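PDB 4IYK: uncharacterized protein from Bacteroides uniformis, which is of unknown function but is a two-domain, all-beta DUF3823-family protein that may bind carbohydrate. Local coordinates for residues 104-109 with 203-208; 117-122 with 182-187. One frame throughout, in Å; residues are numbered along the deposited sequence.

Interaction 1 (104-109 with 203-208)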
loop_
_atom_site.group_PDB
_atom_site.type_symbol
_atom_site.label_atom_id
_atom_site.label_comp_id
_atom_site.label_asym_id
_atom_site.label_seq_id
_atom_site.Cartn_x
_atom_site.Cartn_y
_atom_site.Cartn_z
ATOM N N ILE A 104 11.673 -2.235 -4.110
ATOM C CA ILE A 104 12.226 -1.897 -2.800
ATOM C C ILE A 104 11.222 -0.950 -2.171
ATOM O O ILE A 104 11.203 0.223 -2.578
ATOM C CB ILE A 104 13.672 -1.276 -2.845
ATOM C CG1 ILE A 104 14.697 -2.248 -3.461
ATOM C CG2 ILE A 104 14.118 -0.788 -1.437
ATOM C CD1 ILE A 104 16.031 -1.567 -3.925
ATOM N N PRO A 105 10.356 -1.424 -1.221
ATOM C CA PRO A 105 9.419 -0.489 -0.568
ATOM C C PRO A 105 10.193 0.515 0.272
ATOM O O PRO A 105 11.311 0.198 0.701
ATOM C CB PRO A 105 8.553 -1.400 0.312
ATOM C CG PRO A 105 9.395 -2.582 0.599
ATOM C CD PRO A 105 10.308 -2.769 -0.602
ATOM N N TYR A 106 9.642 1.712 0.508
ATOM C CA TYR A 106 10.357 2.666 1.361
ATOM C C TYR A 106 10.398 2.148 2.793
ATOM O O TYR A 106 11.410 2.252 3.472
ATOM C CB TYR A 106 9.694 4.057 1.294
ATOM C CG TYR A 106 9.676 4.645 -0.100
ATOM C CD1 TYR A 106 10.845 4.725 -0.859
ATOM C CD2 TYR A 106 8.499 5.136 -0.658
ATOM C CE1 TYR A 106 10.836 5.250 -2.148
ATOM C CE2 TYR A 106 8.476 5.666 -1.947
ATOM C CZ TYR A 106 9.652 5.720 -2.689
ATOM O OH TYR A 106 9.654 6.235 -3.962
ATOM N N ILE A 107 9.290 1.544 3.231
ATOM C CA ILE A 107 9.119 0.993 4.568
ATOM C C ILE A 107 8.451 -0.384 4.494
ATOM O O ILE A 107 7.485 -0.559 3.747
ATOM C CB ILE A 107 8.251 1.976 5.440
ATOM C CG1 ILE A 107 8.987 3.322 5.684
ATOM C CG2 ILE A 107 7.785 1.317 6.774
ATOM C CD1 ILE A 107 8.158 4.369 6.356
ATOM N N ARG A 108 8.906 -1.320 5.357
ATOM C CA ARG A 108 8.267 -2.623 5.554
ATOM C C ARG A 108 7.611 -2.623 6.931
ATOM O O ARG A 108 8.272 -2.265 7.902
ATOM C CB ARG A 108 9.303 -3.762 5.463
ATOM C CG ARG A 108 9.857 -4.011 4.088
ATOM C CD ARG A 108 10.899 -5.136 4.080
ATOM N NE ARG A 108 11.447 -5.257 2.731
ATOM C CZ ARG A 108 12.597 -4.754 2.313
ATOM N NH1 ARG A 108 13.440 -4.195 3.175
ATOM N NH2 ARG A 108 12.949 -4.866 1.037
ATOM N N VAL A 109 6.322 -2.996 7.037
ATOM C CA VAL A 109 5.686 -3.088 8.357
ATOM C C VAL A 109 5.983 -4.485 8.892
ATOM O O VAL A 109 5.666 -5.470 8.225
ATOM C CB VAL A 109 4.182 -2.763 8.371
ATOM C CG1 VAL A 109 3.623 -2.888 9.778
ATOM C CG2 VAL A 109 3.917 -1.369 7.817
ATOM N N ALA A 203 2.238 3.246 7.006
ATOM C CA ALA A 203 3.427 4.015 7.383
ATOM C C ALA A 203 3.889 4.805 6.191
ATOM O O ALA A 203 4.109 4.234 5.125
ATOM C CB ALA A 203 4.543 3.107 7.890
ATOM N N LEU A 204 3.966 6.131 6.364
ATOM C CA LEU A 204 4.364 7.082 5.333
ATOM C C LEU A 204 5.825 7.506 5.543
ATOM O O LEU A 204 6.178 8.113 6.558
ATOM C CB LEU A 204 3.417 8.312 5.304
ATOM C CG LEU A 204 3.676 9.346 4.170
ATOM C CD1 LEU A 204 3.418 8.740 2.787
ATOM C CD2 LEU A 204 2.825 10.635 4.379
ATOM N N ALA A 205 6.666 7.194 4.563
ATOM C CA ALA A 205 8.092 7.558 4.599
ATOM C C ALA A 205 8.326 8.987 4.121
ATOM O O ALA A 205 7.459 9.587 3.498
ATOM C CB ALA A 205 8.897 6.597 3.733
ATOM N N ASP A 206 9.535 9.486 4.373
ATOM C CA ASP A 206 10.091 10.753 3.916
ATOM C C ASP A 206 11.385 10.377 3.159
ATOM O O ASP A 206 12.288 9.774 3.752
ATOM C CB ASP A 206 10.295 11.682 5.121
ATOM C CG ASP A 206 11.021 12.981 4.822
ATOM O OD1 ASP A 206 10.819 13.539 3.717
ATOM O OD2 ASP A 206 11.766 13.450 5.699
ATOM N N VAL A 207 11.385 10.582 1.805
ATOM C CA VAL A 207 12.421 10.191 0.831
ATOM C C VAL A 207 12.608 11.291 -0.246
ATOM O O VAL A 207 11.622 11.906 -0.671
ATOM C CB VAL A 207 12.040 8.831 0.135
ATOM C CG1 VAL A 207 13.201 8.262 -0.692
ATOM C CG2 VAL A 207 11.515 7.786 1.121
ATOM N N SER A 208 13.859 11.497 -0.736
ATOM C CA SER A 208 14.119 12.483 -1.785
ATOM C C SER A 208 14.303 11.905 -3.190
ATOM O O SER A 208 14.770 10.782 -3.342
ATOM C CB SER A 208 15.373 13.260 -1.459
ATOM O OG SER A 208 16.359 12.914 -2.413
#

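Interaction 2 (117-122 with 182-187)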
loop_
_atom_site.group_PDB
_atom_site.type_symbol
_atom_site.label_atom_id
_atom_site.label_comp_id
_atom_site.label_asym_id
_atom_site.label_seq_id
_atom_site.Cartn_x
_atom_site.Cartn_y
_atom_site.Cartn_z
ATOM N N ASN A 117 -9.740 -5.522 22.127
ATOM C CA ASN A 117 -9.682 -5.890 23.539
ATOM C C ASN A 117 -10.633 -4.959 24.274
ATOM O O ASN A 117 -10.343 -3.766 24.427
ATOM C CB ASN A 117 -8.241 -5.842 24.106
ATOM C CG ASN A 117 -7.214 -6.646 23.327
ATOM O OD1 ASN A 117 -6.342 -6.088 22.643
ATOM N ND2 ASN A 117 -7.286 -7.971 23.420
ATOM N N GLY A 118 -11.774 -5.499 24.658
ATOM C CA GLY A 118 -12.820 -4.739 25.311
ATOM C C GLY A 118 -13.494 -3.966 24.200
ATOM O O GLY A 118 -13.914 -4.563 23.198
ATOM N N ASN A 119 -13.459 -2.631 24.320
ATOM C CA ASN A 119 -14.044 -1.686 23.375
ATOM C C ASN A 119 -12.957 -0.847 22.661
ATOM O O ASN A 119 -13.201 0.296 22.259
ATOM C CB ASN A 119 -15.009 -0.779 24.144
ATOM C CG ASN A 119 -16.258 -0.472 23.373
ATOM O OD1 ASN A 119 -16.766 -1.320 22.631
ATOM N ND2 ASN A 119 -16.803 0.737 23.566
ATOM N N VAL A 120 -11.755 -1.402 22.522
ATOM C CA VAL A 120 -10.656 -0.672 21.876
ATOM C C VAL A 120 -9.999 -1.572 20.840
ATOM O O VAL A 120 -9.744 -2.745 21.112
ATOM C CB VAL A 120 -9.604 -0.137 22.896
ATOM C CG1 VAL A 120 -8.451 0.582 22.182
ATOM C CG2 VAL A 120 -10.227 0.784 23.944
ATOM N N ILE A 121 -9.711 -1.004 19.662
ATOM C CA ILE A 121 -8.948 -1.646 18.599
ATOM C C ILE A 121 -7.510 -1.172 18.798
ATOM O O ILE A 121 -7.282 0.030 18.823
ATOM C CB ILE A 121 -9.497 -1.331 17.175
ATOM C CG1 ILE A 121 -11.021 -1.626 17.056
ATOM C CG2 ILE A 121 -8.673 -2.066 16.098
ATOM C CD1 ILE A 121 -11.456 -3.069 17.178
ATOM N N THR A 122 -6.553 -2.105 18.993
ATOM C CA THR A 122 -5.138 -1.766 19.184
ATOM C C THR A 122 -4.273 -2.410 18.099
ATOM O O THR A 122 -4.379 -3.611 17.856
ATOM C CB THR A 122 -4.648 -2.163 20.600
ATOM O OG1 THR A 122 -5.342 -1.359 21.542
ATOM C CG2 THR A 122 -3.150 -1.921 20.804
ATOM N N ILE A 182 -7.870 2.793 18.468
ATOM C CA ILE A 182 -9.185 3.328 18.140
ATOM C C ILE A 182 -10.131 2.939 19.292
ATOM O O ILE A 182 -10.287 1.751 19.580
ATOM C CB ILE A 182 -9.751 2.911 16.757
ATOM C CG1 ILE A 182 -8.793 3.310 15.594
ATOM C CG2 ILE A 182 -11.152 3.540 16.547
ATOM C CD1 ILE A 182 -8.953 2.432 14.347
ATOM N N ASP A 183 -10.732 3.936 19.954
ATOM C CA ASP A 183 -11.712 3.693 21.011
ATOM C C ASP A 183 -13.050 3.532 20.311
ATOM O O ASP A 183 -13.493 4.461 19.643
ATOM C CB ASP A 183 -11.727 4.853 22.048
ATOM C CG ASP A 183 -12.671 4.630 23.228
ATOM O OD1 ASP A 183 -13.889 4.475 23.004
ATOM O OD2 ASP A 183 -12.204 4.654 24.361
ATOM N N LEU A 184 -13.693 2.373 20.455
ATOM C CA LEU A 184 -14.951 2.103 19.764
ATOM C C LEU A 184 -16.110 2.943 20.265
ATOM O O LEU A 184 -16.954 3.316 19.446
ATOM C CB LEU A 184 -15.296 0.614 19.816
ATOM C CG LEU A 184 -14.279 -0.270 19.067
ATOM C CD1 LEU A 184 -14.625 -1.768 19.229
ATOM C CD2 LEU A 184 -14.178 0.154 17.588
ATOM N N GLY A 185 -16.141 3.239 21.571
ATOM C CA GLY A 185 -17.193 4.045 22.191
ATOM C C GLY A 185 -17.198 5.482 21.700
ATOM O O GLY A 185 -18.259 6.100 21.575
ATOM N N GLN A 186 -15.998 6.019 21.425
ATOM C CA GLN A 186 -15.765 7.372 20.933
ATOM C C GLN A 186 -15.984 7.468 19.415
ATOM O O GLN A 186 -15.999 8.574 18.875
ATOM C CB GLN A 186 -14.320 7.804 21.292
ATOM C CG GLN A 186 -14.174 8.166 22.801
ATOM C CD GLN A 186 -15.045 9.318 23.212
ATOM O OE1 GLN A 186 -16.096 9.158 23.873
ATOM N NE2 GLN A 186 -14.684 10.501 22.755
ATOM N N ASN A 187 -16.160 6.307 18.736
ATOM C CA ASN A 187 -16.310 6.217 17.300
ATOM C C ASN A 187 -17.489 5.331 16.882
ATOM O O ASN A 187 -17.494 4.783 15.775
ATOM C CB ASN A 187 -14.990 5.685 16.728
ATOM C CG ASN A 187 -13.903 6.728 16.812
ATOM O OD1 ASN A 187 -13.986 7.757 16.157
ATOM N ND2 ASN A 187 -12.953 6.562 17.726
#

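Interaction 1 (104-109 with 203-208)
Tyr-106 and Ile-107 both set their gamma branch beside the backbone N (chi1 -60° for the CG of Tyr-106, -66° for the CG1 of Ile-107), and these torsions point the ring and the isoleucine branches at Ala-203, Ala-205 and Val-207. In Ile-107, chi2 of 173° then extends the chain, so that CD1 ends 3.5 Å from CB of Ala-205 and also lies near its CA. The other branch, CG2 of Ile-107, meets CB of Ala-203 at 3.9 Å. Tyr-106 touches first through its CB, 3.6 Å from CB of Ala-205, so this one methyl touches both the tyrosine and the isoleucine. Farther along 203-208, CG2 of Val-207 sits over one face of the Tyr-106 ring, displaced toward the rim on the CD1 side, in a CH-pi contact 4.1 Å from the centroid. The ring also packs edge-to-face with Tyr-83. An alanine in place of Tyr-106 would probably leave CG2 of Val-207 without its aromatic partner and open a gap beside Tyr-83. The strand axes run nearly antiparallel, 8.1 Å apart at closest approach, so 107-109 and 203-206 meet as facing layers of a beta-sandwich; Leu-127 and Leu-136 add to the same core. With apolar groups alone joining the segments, the contact rests on shape and burial, and the small alanine methyls are consistent with this close approach.

Interaction 2 (117-122 with 182-187)
Ile-121 and Ile-182 pair as an antiparallel hydrogen-bonded couple, and this is the tightly knit part of the contact. The N of Ile-121 gives to O of Ile-182, and N of Ile-182 returns a bond to O of Ile-121, each 2.8 Å long. Their side chains turn to the same buried face, where Leu-141 also packs, and CG1 of Ile-121 lies 3.7 Å from CD2 of Leu-184. Leu-184 adds a third backbone bond, its N to O of Asn-119 at 2.8 Å. With CG beside the backbone N (chi1 -64°), CG of Leu-184 comes to 3.4 Å from O of Asn-119.

The side chains of Val-120 and Asp-183, a non-hydrogen-bonded pair near the surface, meet more loosely: CG2 of Val-120 stays 4.4 Å from OD2 of Asp-183, although CG1 of Val-120 packs 3.4 Å from O of Ile-182. At the solvent-exposed turn the amide of Asn-119 crosses the leucine, OD1 3.7 Å from CB of Leu-184, within the type II' turn from Asn-117 to Val-120 that leads into strand 120-129. At the end of strand 178-183, OD1 of Asp-183 accepts from N of Gln-186 in an Asx motif, and ND2 of Asn-187 bonds to O of Asp-183. The strand pairing thus rests on backbone bonds backed by an apolar face, and side-chain amide and carboxylate groups bond to the backbone of the turn where 178-183 leaves the sheet.

Overall arrangement
The two contacts lie in the C-terminal DUF3823_C part of the chain, with centres about 28 Å apart and nearest atoms about 11 Å apart. Strand 107-117 begins in interaction 1 and runs on to the turn at which interaction 2 starts; strand 120-129 then comes back beside it in the same three-stranded sheet, whose other outer strand, 178-183, ends in interaction 2. Strand 196-206, in the five-stranded sheet, completes interaction 1. Interaction 2 is therefore nested within the loop that interaction 1 closes. One contact joins the two sheets and the other knits strands within one sheet, an arrangement consistent with an E-set-like beta-sandwich.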